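Local coordinates for protein taurocyamine kinase (Schistosoma mansoni, PDB 4WOD) that reversibly transfers phosphate between ATP and the guanidino group of taurocyamine, with magnesium as cofactor, at residues T151-L156 with V217-E222; D245-L250 with L254-N259; Y165-M170 with H182-N187; F215-W218 with H224-V227. The protein carries 4 engineered substitutions. One frame throughout, in Å; residues are numbered along the deposited sequence.

Interaction 1: residues T151-L156 with V217-E222; sequences TALHNL and VWINEE. With ARG (arginine), chain B.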
loop_
_atom_site.group_PDB
_atom_site.type_symbol
_atom_site.label_atom_id
_atom_site.label_comp_id
_atom_site.label_asym_id
_atom_site.label_seq_id
_atom_site.Cartn_x
_atom_site.Cartn_y
_atom_site.Cartn_z
ATOM N N THR A 151 39.651 14.038 17.102
ATOM C CA THR A 151 40.264 14.244 18.415
ATOM C C THR A 151 39.336 13.751 19.530
ATOM O O THR A 151 39.785 13.096 20.477
ATOM C CB THR A 151 40.616 15.723 18.656
ATOM O OG1 THR A 151 41.607 16.148 17.720
ATOM C CG2 THR A 151 41.160 15.918 20.074
ATOM N N ALA A 152 38.049 14.074 19.406
ATOM C CA ALA A 152 37.015 13.582 20.312
ATOM C C ALA A 152 36.929 12.052 20.277
ATOM O O ALA A 152 36.751 11.410 21.313
ATOM C CB ALA A 152 35.647 14.194 19.968
ATOM N N LEU A 153 37.055 11.470 19.089
ATOM C CA LEU A 153 36.986 10.012 18.963
ATOM C C LEU A 153 38.212 9.360 19.580
ATOM O O LEU A 153 38.127 8.268 20.138
ATOM C CB LEU A 153 36.858 9.586 17.500
ATOM C CG LEU A 153 35.526 9.838 16.786
ATOM C CD1 LEU A 153 35.587 9.314 15.366
ATOM C CD2 LEU A 153 34.411 9.163 17.555
ATOM N N HIS A 154 39.358 10.026 19.480
ATOM C CA HIS A 154 40.594 9.474 20.025
ATOM C C HIS A 154 40.525 9.396 21.541
ATOM O O HIS A 154 41.308 8.683 22.168
ATOM C CB HIS A 154 41.800 10.312 19.596
ATOM C CG HIS A 154 43.101 9.574 19.672
ATOM N ND1 HIS A 154 43.361 8.620 20.631
ATOM C CD2 HIS A 154 44.207 9.635 18.893
ATOM C CE1 HIS A 154 44.576 8.132 20.448
ATOM N NE2 HIS A 154 45.111 8.731 19.398
ATOM N N ASN A 155 39.577 10.123 22.124
ATOM C CA ASN A 155 39.460 10.205 23.571
ATOM C C ASN A 155 38.380 9.291 24.162
ATOM O O ASN A 155 38.111 9.337 25.360
ATOM C CB ASN A 155 39.217 11.660 23.983
ATOM C CG ASN A 155 40.446 12.542 23.753
ATOM O OD1 ASN A 155 41.583 12.066 23.806
ATOM N ND2 ASN A 155 40.220 13.829 23.490
ATOM N N LEU A 156 37.766 8.452 23.334
ATOM C CA LEU A 156 36.844 7.436 23.849
ATOM C C LEU A 156 37.656 6.322 24.502
ATOM O O LEU A 156 38.701 5.921 23.977
ATOM C CB LEU A 156 35.965 6.856 22.734
ATOM C CG LEU A 156 34.953 7.746 22.021
ATOM C CD1 LEU A 156 34.531 7.058 20.740
ATOM C CD2 LEU A 156 33.738 8.031 22.883
ATOM N N VAL A 217 32.240 4.885 12.872
ATOM C CA VAL A 217 31.898 6.313 12.742
ATOM C C VAL A 217 32.283 6.908 11.395
ATOM O O VAL A 217 33.427 6.776 10.967
ATOM C CB VAL A 217 32.561 7.177 13.845
ATOM C CG1 VAL A 217 32.145 8.626 13.674
ATOM C CG2 VAL A 217 32.162 6.693 15.238
ATOM N N TRP A 218 31.325 7.568 10.741
ATOM C CA TRP A 218 31.576 8.283 9.491
ATOM C C TRP A 218 31.705 9.778 9.765
ATOM O O TRP A 218 30.812 10.397 10.378
ATOM C CB TRP A 218 30.450 8.027 8.484
ATOM C CG TRP A 218 30.467 6.650 7.893
ATOM C CD1 TRP A 218 31.405 5.677 8.101
ATOM C CD2 TRP A 218 29.503 6.087 6.982
ATOM N NE1 TRP A 218 31.090 4.554 7.378
ATOM C CE2 TRP A 218 29.930 4.776 6.686
ATOM C CE3 TRP A 218 28.327 6.567 6.394
ATOM C CZ2 TRP A 218 29.216 3.935 5.821
ATOM C CZ3 TRP A 218 27.621 5.732 5.531
ATOM C CH2 TRP A 218 28.072 4.431 5.255
ATOM N N ILE A 219 32.816 10.357 9.319
ATOM C CA ILE A 219 33.050 11.780 9.475
ATOM C C ILE A 219 32.876 12.495 8.139
ATOM O O ILE A 219 33.584 12.198 7.174
ATOM C CB ILE A 219 34.458 12.061 10.028
ATOM C CG1 ILE A 219 34.657 11.325 11.359
ATOM C CG2 ILE A 219 34.679 13.571 10.188
ATOM C CD1 ILE A 219 35.921 11.722 12.075
ATOM N N ASN A 220 31.907 13.409 8.097
ATOM C CA ASN A 220 31.639 14.285 6.947
ATOM C C ASN A 220 31.210 13.555 5.690
ATOM O O ASN A 220 31.395 14.051 4.565
ATOM C CB ASN A 220 32.858 15.167 6.676
ATOM C CG ASN A 220 32.925 16.337 7.636
ATOM O OD1 ASN A 220 31.885 16.800 8.098
ATOM N ND2 ASN A 220 34.140 16.820 7.948
ATOM N N GLU A 221 30.594 12.390 5.872
ATOM C CA GLU A 221 30.030 11.670 4.734
ATOM C C GLU A 221 28.802 12.415 4.196
ATOM O O GLU A 221 28.571 12.468 2.988
ATOM C CB GLU A 221 29.665 10.233 5.123
ATOM C CG GLU A 221 29.021 9.434 3.986
ATOM C CD GLU A 221 27.503 9.468 4.005
ATOM O OE1 GLU A 221 26.917 9.618 5.098
ATOM O OE2 GLU A 221 26.898 9.336 2.918
ATOM N N GLU A 222 28.033 13.004 5.098
ATOM C CA GLU A 222 26.811 13.733 4.752
ATOM C C GLU A 222 26.478 14.633 5.930
ATOM O O GLU A 222 26.504 15.870 5.827
ATOM C CB GLU A 222 25.648 12.781 4.456
ATOM C CG GLU A 222 24.294 13.469 4.482
ATOM C CD GLU A 222 23.144 12.569 4.055
ATOM O OE1 GLU A 222 22.120 12.561 4.767
ATOM O OE2 GLU A 222 23.250 11.896 3.002
HETATM N N ARG B . 13.397 10.972 1.987
HETATM C CA ARG B . 14.597 11.498 1.398
HETATM C C ARG B . 14.525 11.970 -0.042
HETATM O O ARG B . 14.010 11.238 -0.922
HETATM C CB ARG B . 15.733 10.562 1.594
HETATM C CG ARG B . 16.353 10.702 2.942
HETATM C CD ARG B . 17.711 11.261 2.720
HETATM N NE ARG B . 18.391 11.417 3.970
HETATM C CZ ARG B . 19.607 10.997 4.178
HETATM N NH1 ARG B . 20.171 11.173 5.336
HETATM N NH2 ARG B . 20.242 10.377 3.223
HETATM O OXT ARG B . 15.002 13.112 -0.132
#
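L153, near the end of helix 139-154, faces V217 of strand 215-219, with 8.8 Å between the CA atom of L153 and the CA atom of V217. This is helix-on-sheet packing in the catalytic domain of a phosphagen kinase, where helices cover one face of a large antiparallel sheet. The contact is small and wholly apolar. The ends of L153 and V217 meet head-on. The CD1 branch of L153 lies 3.9 Å from CG1 of V217. Its other branch, CD2, lies 4.1 Å from CG2 of V217. The fork of the leucine thus meets the fork of the valine. With CG1 anti to the backbone N (chi1 -179°) and CG2 beside it, both methyls of V217 face L153. I219 adds one more methyl, its CD1 at 4.1 Å from CD1 of L153. All three side chains are buried. F208 of the adjacent strand and L250 of helix 236-251 also touch L153 and extend the apolar layer. No hydrogen bond joins 151-156 to 217-222.

After the strand ends at I219, the chain turns away from this layer and brings E222 to the bound arginine. E222 is part of the arginine pocket, which L60, L61 and R63 help to form with hydrogen bonds to the ligand. The carboxylate of E222 faces the guanidinium group unevenly. NH2 of the arginine makes a weak bond to OE2 of E222 at 3.4 Å. NH1 of the arginine is placed 2.5 Å from OE1 of E222, so short that the exact distance is doubtful.

Interaction 2: residues D245-L250 with L254-N259; sequences DAIQEL and LKFAFN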
loop_
_atom_site.group_PDB
_atom_site.type_symbol
_atom_site.label_atom_id
_atom_site.label_comp_id
_atom_site.label_asym_id
_atom_site.label_seq_id
_atom_site.Cartn_x
_atom_site.Cartn_y
_atom_site.Cartn_z
ATOM N N ASP A 245 26.115 4.930 24.999
ATOM C CA ASP A 245 27.293 5.275 25.813
ATOM C C ASP A 245 28.259 6.182 25.056
ATOM O O ASP A 245 28.720 7.185 25.599
ATOM C CB ASP A 245 28.046 4.028 26.276
ATOM C CG ASP A 245 27.384 3.340 27.454
ATOM O OD1 ASP A 245 26.504 3.959 28.092
ATOM O OD2 ASP A 245 27.767 2.185 27.755
ATOM N N ALA A 246 28.531 5.839 23.800
ATOM C CA ALA A 246 29.507 6.563 22.994
ATOM C C ALA A 246 29.088 8.000 22.723
ATOM O O ALA A 246 29.909 8.923 22.837
ATOM C CB ALA A 246 29.755 5.841 21.676
ATOM N N ILE A 247 27.825 8.201 22.358
ATOM C CA ILE A 247 27.409 9.550 21.969
ATOM C C ILE A 247 27.345 10.454 23.209
ATOM O O ILE A 247 27.653 11.645 23.148
ATOM C CB ILE A 247 26.060 9.537 21.203
ATOM C CG1 ILE A 247 25.874 10.849 20.421
ATOM C CG2 ILE A 247 24.890 9.255 22.122
ATOM C CD1 ILE A 247 27.010 11.116 19.408
ATOM N N GLN A 248 26.980 9.877 24.347
ATOM C CA GLN A 248 27.019 10.615 25.594
ATOM C C GLN A 248 28.455 11.033 25.917
ATOM O O GLN A 248 28.705 12.187 26.283
ATOM C CB GLN A 248 26.388 9.768 26.716
ATOM C CG GLN A 248 24.893 9.507 26.463
ATOM C CD GLN A 248 24.213 8.702 27.567
ATOM O OE1 GLN A 248 24.869 8.043 28.377
ATOM N NE2 GLN A 248 22.891 8.782 27.619
ATOM N N GLU A 249 29.405 10.124 25.733
ATOM C CA GLU A 249 30.813 10.462 25.942
ATOM C C GLU A 249 31.265 11.560 24.958
ATOM O O GLU A 249 31.882 12.541 25.365
ATOM C CB GLU A 249 31.697 9.216 25.818
ATOM C CG GLU A 249 31.422 8.166 26.913
ATOM C CD GLU A 249 32.544 7.136 27.095
ATOM O OE1 GLU A 249 33.376 6.957 26.177
ATOM O OE2 GLU A 249 32.596 6.498 28.173
ATOM N N LEU A 250 30.926 11.405 23.681
ATOM C CA LEU A 250 31.338 12.372 22.661
ATOM C C LEU A 250 30.776 13.766 22.951
ATOM O O LEU A 250 31.450 14.770 22.716
ATOM C CB LEU A 250 30.908 11.896 21.267
ATOM C CG LEU A 250 31.741 10.741 20.690
ATOM C CD1 LEU A 250 31.221 10.251 19.325
ATOM C CD2 LEU A 250 33.216 11.100 20.602
ATOM N N LEU A 254 32.085 17.581 22.141
ATOM C CA LEU A 254 31.528 18.259 20.978
ATOM C C LEU A 254 30.187 18.859 21.342
ATOM O O LEU A 254 29.373 18.230 22.024
ATOM C CB LEU A 254 31.370 17.284 19.795
ATOM C CG LEU A 254 32.624 16.511 19.379
ATOM C CD1 LEU A 254 32.279 15.271 18.544
ATOM C CD2 LEU A 254 33.550 17.420 18.595
ATOM N N LYS A 255 29.979 20.089 20.890
ATOM C CA LYS A 255 28.710 20.763 21.008
ATOM C C LYS A 255 27.871 20.387 19.800
ATOM O O LYS A 255 28.226 20.741 18.669
ATOM C CB LYS A 255 28.890 22.286 21.058
ATOM C CG LYS A 255 29.864 22.799 22.107
ATOM C CD LYS A 255 30.096 24.306 21.929
ATOM C CE LYS A 255 30.819 24.930 23.116
ATOM N NZ LYS A 255 30.027 24.846 24.376
ATOM N N PHE A 256 26.761 19.687 20.033
ATOM C CA PHE A 256 25.878 19.295 18.933
ATOM C C PHE A 256 24.686 20.238 18.823
ATOM O O PHE A 256 24.144 20.703 19.833
ATOM C CB PHE A 256 25.388 17.863 19.108
ATOM C CG PHE A 256 26.487 16.835 19.164
ATOM C CD1 PHE A 256 27.524 16.838 18.235
ATOM C CD2 PHE A 256 26.470 15.847 20.137
ATOM C CE1 PHE A 256 28.526 15.890 18.287
ATOM C CE2 PHE A 256 27.462 14.894 20.189
ATOM C CZ PHE A 256 28.503 14.918 19.262
ATOM N N ALA A 257 24.281 20.515 17.589
ATOM C CA ALA A 257 23.166 21.418 17.316
ATOM C C ALA A 257 21.827 20.760 17.615
ATOM O O ALA A 257 21.508 19.714 17.051
ATOM C CB ALA A 257 23.209 21.884 15.857
ATOM N N PHE A 258 21.049 21.380 18.502
ATOM C CA PHE A 258 19.748 20.866 18.908
ATOM C C PHE A 258 18.819 22.031 19.211
ATOM O O PHE A 258 19.231 22.982 19.851
ATOM C CB PHE A 258 19.910 19.950 20.140
ATOM C CG PHE A 258 18.611 19.377 20.690
ATOM C CD1 PHE A 258 18.309 18.020 20.529
ATOM C CD2 PHE A 258 17.733 20.162 21.427
ATOM C CE1 PHE A 258 17.127 17.477 21.062
ATOM C CE2 PHE A 258 16.546 19.629 21.947
ATOM C CZ PHE A 258 16.245 18.289 21.769
ATOM N N ASN A 259 17.568 21.974 18.768
ATOM C CA ASN A 259 16.581 22.908 19.315
ATOM C C ASN A 259 15.263 22.194 19.616
ATOM O O ASN A 259 14.997 21.091 19.106
ATOM C CB ASN A 259 16.378 24.135 18.392
ATOM C CG ASN A 259 15.558 23.848 17.123
ATOM O OD1 ASN A 259 14.526 23.183 17.158
ATOM N ND2 ASN A 259 15.993 24.430 16.001
#
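I247 and L250 of helix 236-251 meet the ring of F256, and L250 also takes a backbone hydrogen bond from L254. The ethyl tip of I247 does the touching. Its CD1 is 3.9 Å from CE2 and 4.1 Å from CZ of F256, and it comes in obliquely to the ring. CG1 of I247 is anti to the backbone N (chi1 -162°), and chi2 near 58° swings CD1 over to the ring. L250 approaches differently. Its CB lies near the ring plane, at the edge, 4.4 Å from CZ of F256. L254 O lies 4.1 Å above the plane of the same F256 ring, over its centre.

The backbone bond runs from L254 N to L250 O. It is 2.9 Å long, with an N-H...O angle of 146°, somewhat bent. It spans four residues, as helical bonds do, and so ties the returning chain to the end of the helix.

Farther out, I225 of strand 225-232 touches both L254 and F256, L124 and R126 of strand 117-126 touch I247, R126 also reaches F256, and A152 of helix 139-154 packs on L250 and L254. Backbone bonds from K255 to E129 and from A257 to T127 hold the 254-259 segment beside the chain that follows strand 117-126. The arrangement is a helix laid on an antiparallel sheet, with the chain turning back at the helix end. It belongs to the catalytic domain of the phosphagen kinases, an antiparallel sheet flanked by helices.

Interaction 3: residues Y165-M170 with H182-N187; sequences YPLTGM and HFLFRN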
loop_
_atom_site.group_PDB
_atom_site.type_symbol
_atom_site.label_atom_id
_atom_site.label_comp_id
_atom_site.label_asym_id
_atom_site.label_seq_id
_atom_site.Cartn_x
_atom_site.Cartn_y
_atom_site.Cartn_z
ATOM N N TYR A 165 40.606 6.154 10.118
ATOM C CA TYR A 165 41.098 6.082 8.745
ATOM C C TYR A 165 40.650 7.286 7.929
ATOM O O TYR A 165 39.519 7.305 7.444
ATOM C CB TYR A 165 40.598 4.811 8.051
ATOM C CG TYR A 165 40.916 3.527 8.785
ATOM C CD1 TYR A 165 42.031 2.769 8.444
ATOM C CD2 TYR A 165 40.108 3.075 9.817
ATOM C CE1 TYR A 165 42.330 1.591 9.109
ATOM C CE2 TYR A 165 40.400 1.898 10.494
ATOM C CZ TYR A 165 41.513 1.162 10.133
ATOM O OH TYR A 165 41.814 -0.010 10.796
ATOM N N PRO A 166 41.527 8.292 7.763
ATOM C CA PRO A 166 41.146 9.392 6.869
ATOM C C PRO A 166 41.082 8.912 5.423
ATOM O O PRO A 166 41.954 8.146 4.998
ATOM C CB PRO A 166 42.265 10.424 7.071
ATOM C CG PRO A 166 43.430 9.622 7.611
ATOM C CD PRO A 166 42.831 8.518 8.415
ATOM N N LEU A 167 40.052 9.333 4.692
ATOM C CA LEU A 167 39.888 8.957 3.290
ATOM C C LEU A 167 41.070 9.393 2.455
ATOM O O LEU A 167 41.558 8.647 1.591
ATOM C CB LEU A 167 38.610 9.568 2.706
ATOM C CG LEU A 167 37.380 8.663 2.658
ATOM C CD1 LEU A 167 37.102 8.050 4.020
ATOM C CD2 LEU A 167 36.155 9.414 2.131
ATOM N N THR A 168 41.514 10.620 2.701
ATOM C CA THR A 168 42.640 11.178 1.983
ATOM C C THR A 168 43.886 10.352 2.272
ATOM O O THR A 168 44.220 10.099 3.426
ATOM C CB THR A 168 42.874 12.656 2.366
ATOM O OG1 THR A 168 41.656 13.391 2.180
ATOM C CG2 THR A 168 43.918 13.257 1.485
ATOM N N GLY A 169 44.549 9.903 1.214
ATOM C CA GLY A 169 45.722 9.069 1.372
ATOM C C GLY A 169 45.502 7.573 1.569
ATOM O O GLY A 169 46.436 6.778 1.403
ATOM N N MET A 170 44.283 7.187 1.937
ATOM C CA MET A 170 43.907 5.777 2.025
ATOM C C MET A 170 44.301 5.037 0.742
ATOM O O MET A 170 44.014 5.496 -0.364
ATOM C CB MET A 170 42.400 5.646 2.275
ATOM C CG MET A 170 41.909 4.249 2.609
ATOM S SD MET A 170 40.108 4.163 2.793
ATOM C CE MET A 170 39.837 5.146 4.254
ATOM N N HIS A 182 31.984 -3.305 4.360
ATOM C CA HIS A 182 30.922 -2.309 4.507
ATOM C C HIS A 182 31.191 -1.321 5.629
ATOM O O HIS A 182 30.273 -0.901 6.333
ATOM C CB HIS A 182 29.578 -3.000 4.718
ATOM C CG HIS A 182 29.233 -3.949 3.618
ATOM N ND1 HIS A 182 29.376 -5.315 3.741
ATOM C CD2 HIS A 182 28.805 -3.726 2.352
ATOM C CE1 HIS A 182 29.025 -5.895 2.606
ATOM N NE2 HIS A 182 28.676 -4.953 1.748
ATOM N N PHE A 183 32.454 -0.939 5.785
ATOM C CA PHE A 183 32.812 0.111 6.724
ATOM C C PHE A 183 33.010 1.449 6.023
ATOM O O PHE A 183 32.998 2.501 6.661
ATOM C CB PHE A 183 34.077 -0.266 7.484
ATOM C CG PHE A 183 33.908 -1.465 8.365
ATOM C CD1 PHE A 183 32.659 -1.791 8.873
ATOM C CD2 PHE A 183 34.989 -2.273 8.674
ATOM C CE1 PHE A 183 32.493 -2.902 9.687
ATOM C CE2 PHE A 183 34.834 -3.386 9.492
ATOM C CZ PHE A 183 33.584 -3.699 9.998
ATOM N N LEU A 184 33.196 1.419 4.712
ATOM C CA LEU A 184 33.589 2.634 4.009
ATOM C C LEU A 184 32.476 3.168 3.122
ATOM O O LEU A 184 31.771 2.409 2.453
ATOM C CB LEU A 184 34.842 2.389 3.174
ATOM C CG LEU A 184 35.453 3.627 2.521
ATOM C CD1 LEU A 184 35.710 4.701 3.572
ATOM C CD2 LEU A 184 36.732 3.265 1.787
ATOM N N PHE A 185 32.328 4.489 3.120
ATOM C CA PHE A 185 31.348 5.122 2.265
ATOM C C PHE A 185 32.014 5.613 1.003
ATOM O O PHE A 185 33.224 5.847 0.985
ATOM C CB PHE A 185 30.644 6.270 2.984
ATOM C CG PHE A 185 31.566 7.344 3.518
ATOM C CD1 PHE A 185 31.916 8.434 2.737
ATOM C CD2 PHE A 185 32.011 7.305 4.832
ATOM C CE1 PHE A 185 32.701 9.449 3.245
ATOM C CE2 PHE A 185 32.814 8.306 5.338
ATOM C CZ PHE A 185 33.156 9.384 4.543
ATOM N N ARG A 186 31.221 5.764 -0.051
ATOM C CA ARG A 186 31.748 6.167 -1.349
ATOM C C ARG A 186 30.994 7.381 -1.869
ATOM O O ARG A 186 29.931 7.723 -1.353
ATOM C CB ARG A 186 31.655 5.013 -2.358
ATOM C CG ARG A 186 32.550 3.821 -2.038
ATOM C CD ARG A 186 32.351 2.693 -3.049
ATOM N NE ARG A 186 30.937 2.412 -3.291
ATOM C CZ ARG A 186 30.481 1.698 -4.316
ATOM N NH1 ARG A 186 31.330 1.181 -5.197
ATOM N NH2 ARG A 186 29.176 1.495 -4.460
ATOM N N ASN A 187 31.557 8.032 -2.879
ATOM C CA ASN A 187 30.896 9.146 -3.538
ATOM C C ASN A 187 30.036 8.662 -4.695
ATOM O O ASN A 187 30.302 8.982 -5.848
ATOM C CB ASN A 187 31.919 10.175 -4.032
ATOM C CG ASN A 187 33.057 9.546 -4.834
ATOM O OD1 ASN A 187 33.546 8.466 -4.504
ATOM N ND2 ASN A 187 33.486 10.231 -5.887
#
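L167 and L184 bury the most surface here, followed by F185. The contact packs the turn after edge strand 162-166 against the loop after helix 172-180. That loop holds H182, a predicted ATP-binding residue. L167 begins a type II beta turn that runs to M170. With chi1 at -98°, away from a staggered value, L167 puts its CD1 3.7 Å from CD1 of L184 and its CD2 3.6 Å from CE1 of F185. It meets the F185 ring obliquely. While CD1 of L184 meets L167, CD2 of L184 lies 3.6 Å from SD of M170. The end of M170 meets the end of L184, with the M170 chain extended as far as SD. The turn closes with a 3.1 Å backbone bond from M170 N to L167 O, and it sets L167 and M170 side by side. G169 supplies the positive phi that the type II turn needs. I207 of strand 206-210 touches L184 and F185, and L178 of helix 172-180 touches M170 and L184. No hydrogen bond or charge pair crosses the contact. The fit therefore rests on the shapes of methyls, sulfur and ring, without directional bonds.

Interaction 4: residues F215-W218 with H224-V227; sequences FLVW and HIRV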
loop_
_atom_site.group_PDB
_atom_site.type_symbol
_atom_site.label_atom_id
_atom_site.label_comp_id
_atom_site.label_asym_id
_atom_site.label_seq_id
_atom_site.Cartn_x
_atom_site.Cartn_y
_atom_site.Cartn_z
ATOM N N PHE A 215 31.408 -1.011 16.285
ATOM C CA PHE A 215 31.227 0.431 16.470
ATOM C C PHE A 215 31.933 1.133 15.332
ATOM O O PHE A 215 33.112 0.907 15.091
ATOM C CB PHE A 215 31.780 0.900 17.815
ATOM C CG PHE A 215 31.629 2.389 18.064
ATOM C CD1 PHE A 215 30.412 2.914 18.485
ATOM C CD2 PHE A 215 32.710 3.253 17.905
ATOM C CE1 PHE A 215 30.267 4.284 18.724
ATOM C CE2 PHE A 215 32.577 4.622 18.140
ATOM C CZ PHE A 215 31.352 5.136 18.555
ATOM N N LEU A 216 31.209 1.983 14.618
ATOM C CA LEU A 216 31.716 2.544 13.368
ATOM C C LEU A 216 31.308 4.011 13.258
ATOM O O LEU A 216 30.144 4.356 13.561
ATOM C CB LEU A 216 31.172 1.739 12.186
ATOM C CG LEU A 216 31.316 2.324 10.780
ATOM C CD1 LEU A 216 32.750 2.202 10.271
ATOM C CD2 LEU A 216 30.342 1.674 9.804
ATOM N N VAL A 217 32.240 4.885 12.872
ATOM C CA VAL A 217 31.898 6.313 12.742
ATOM C C VAL A 217 32.283 6.908 11.395
ATOM O O VAL A 217 33.427 6.776 10.967
ATOM C CB VAL A 217 32.561 7.177 13.845
ATOM C CG1 VAL A 217 32.145 8.626 13.674
ATOM C CG2 VAL A 217 32.162 6.693 15.238
ATOM N N TRP A 218 31.325 7.568 10.741
ATOM C CA TRP A 218 31.576 8.283 9.491
ATOM C C TRP A 218 31.705 9.778 9.765
ATOM O O TRP A 218 30.812 10.397 10.378
ATOM C CB TRP A 218 30.450 8.027 8.484
ATOM C CG TRP A 218 30.467 6.650 7.893
ATOM C CD1 TRP A 218 31.405 5.677 8.101
ATOM C CD2 TRP A 218 29.503 6.087 6.982
ATOM N NE1 TRP A 218 31.090 4.554 7.378
ATOM C CE2 TRP A 218 29.930 4.776 6.686
ATOM C CE3 TRP A 218 28.327 6.567 6.394
ATOM C CZ2 TRP A 218 29.216 3.935 5.821
ATOM C CZ3 TRP A 218 27.621 5.732 5.531
ATOM C CH2 TRP A 218 28.072 4.431 5.255
ATOM N N HIS A 224 27.816 15.651 9.824
ATOM C CA HIS A 224 29.136 15.857 10.385
ATOM C C HIS A 224 29.631 14.524 10.948
ATOM O O HIS A 224 30.748 14.063 10.644
ATOM C CB HIS A 224 29.106 16.953 11.461
ATOM C CG HIS A 224 28.900 18.326 10.887
ATOM N ND1 HIS A 224 28.648 19.435 11.661
ATOM C CD2 HIS A 224 28.895 18.759 9.602
ATOM C CE1 HIS A 224 28.517 20.496 10.885
ATOM N NE2 HIS A 224 28.673 20.116 9.628
ATOM N N ILE A 225 28.770 13.913 11.751
ATOM C CA ILE A 225 29.036 12.616 12.357
ATOM C C ILE A 225 27.860 11.681 12.136
ATOM O O ILE A 225 26.704 12.070 12.335
ATOM C CB ILE A 225 29.268 12.730 13.875
ATOM C CG1 ILE A 225 30.056 14.000 14.211
ATOM C CG2 ILE A 225 29.953 11.487 14.380
ATOM C CD1 ILE A 225 30.122 14.341 15.701
ATOM N N ARG A 226 28.154 10.458 11.709
ATOM C CA ARG A 226 27.166 9.393 11.723
ATOM C C ARG A 226 27.763 8.260 12.549
ATOM O O ARG A 226 28.859 7.779 12.254
ATOM C CB ARG A 226 26.786 8.914 10.311
ATOM C CG ARG A 226 25.546 8.024 10.359
ATOM C CD ARG A 226 24.889 7.733 9.005
ATOM N NE ARG A 226 24.466 8.895 8.206
ATOM C CZ ARG A 226 23.718 9.925 8.618
ATOM N NH1 ARG A 226 23.410 10.878 7.747
ATOM N NH2 ARG A 226 23.287 10.043 9.874
ATOM N N VAL A 227 27.061 7.884 13.607
ATOM C CA VAL A 227 27.519 6.835 14.512
ATOM C C VAL A 227 26.627 5.602 14.390
ATOM O O VAL A 227 25.382 5.687 14.429
ATOM C CB VAL A 227 27.546 7.329 15.964
ATOM C CG1 VAL A 227 28.331 6.357 16.840
ATOM C CG2 VAL A 227 28.162 8.725 16.032
#
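W218 and R226 form a hydrogen-bonded pair in the antiparallel hairpin of strands 215-219 and 225-232. W218 N gives its hydrogen to R226 O at 2.9 Å, and R226 N returns a bond to W218 O at 3.0 Å. Both bonds are nearly straight, at 165° and 162°. R226 O also takes a CA-H...O contact from CA of V217 at 3.4 Å, and W218 O one from CA of I225 at 3.5 Å.

V217 and V227 are a non-hydrogen-bonded pair. Their backbones bond outward, V217 to F208 and V227 to L124. Several side-chain polar atoms have partners too. NE1 of W218 is bound to F183 O. In H224, ND1 accepts from V128 N, and NE2 is bound to G132 O. NH1 of R226 forms a salt bridge with D223. R226 is a predicted ATP-binding residue and touches the bound arginine.

On the face of V217 and V227 the contacts are apolar. CG1 of V227 comes in at a slant to the F215 ring, 3.4 Å from its CE1. CG1 of V217 lies beside CG2 of I225 at 3.7 Å. On the other face, CB of W218 lies 4.2 Å from CB of R226, with CD of R226 oblique to the indole ring. Helix 139-154 reaches V217 and I225, while helix 236-251 reaches F215 and V227. In the sheet, strand 206-210 flanks strand 215-219, and strand 117-126 flanks strand 225-232.

How the interactions relate
Of the segments involved, helix 139-154 comes first in the chain, and interaction 1 closes the long loop from it to strand 215-219. Interaction 3 lies within that loop and closes a shorter one around helix 172-180. Interaction 4 starts before interaction 1 ends and runs past it, so the two overlap and share V217 and W218. Interaction 2 follows in series, after the hairpin. Interactions 1, 2 and 4 touch one another and join helices 139-154 and 236-251 to one face of the sheet. Interaction 3 meets the opposite face, where the rings of F185 and W218 touch. Interactions 2 and 3 do not touch, and their nearest atoms are about 14 Å apart.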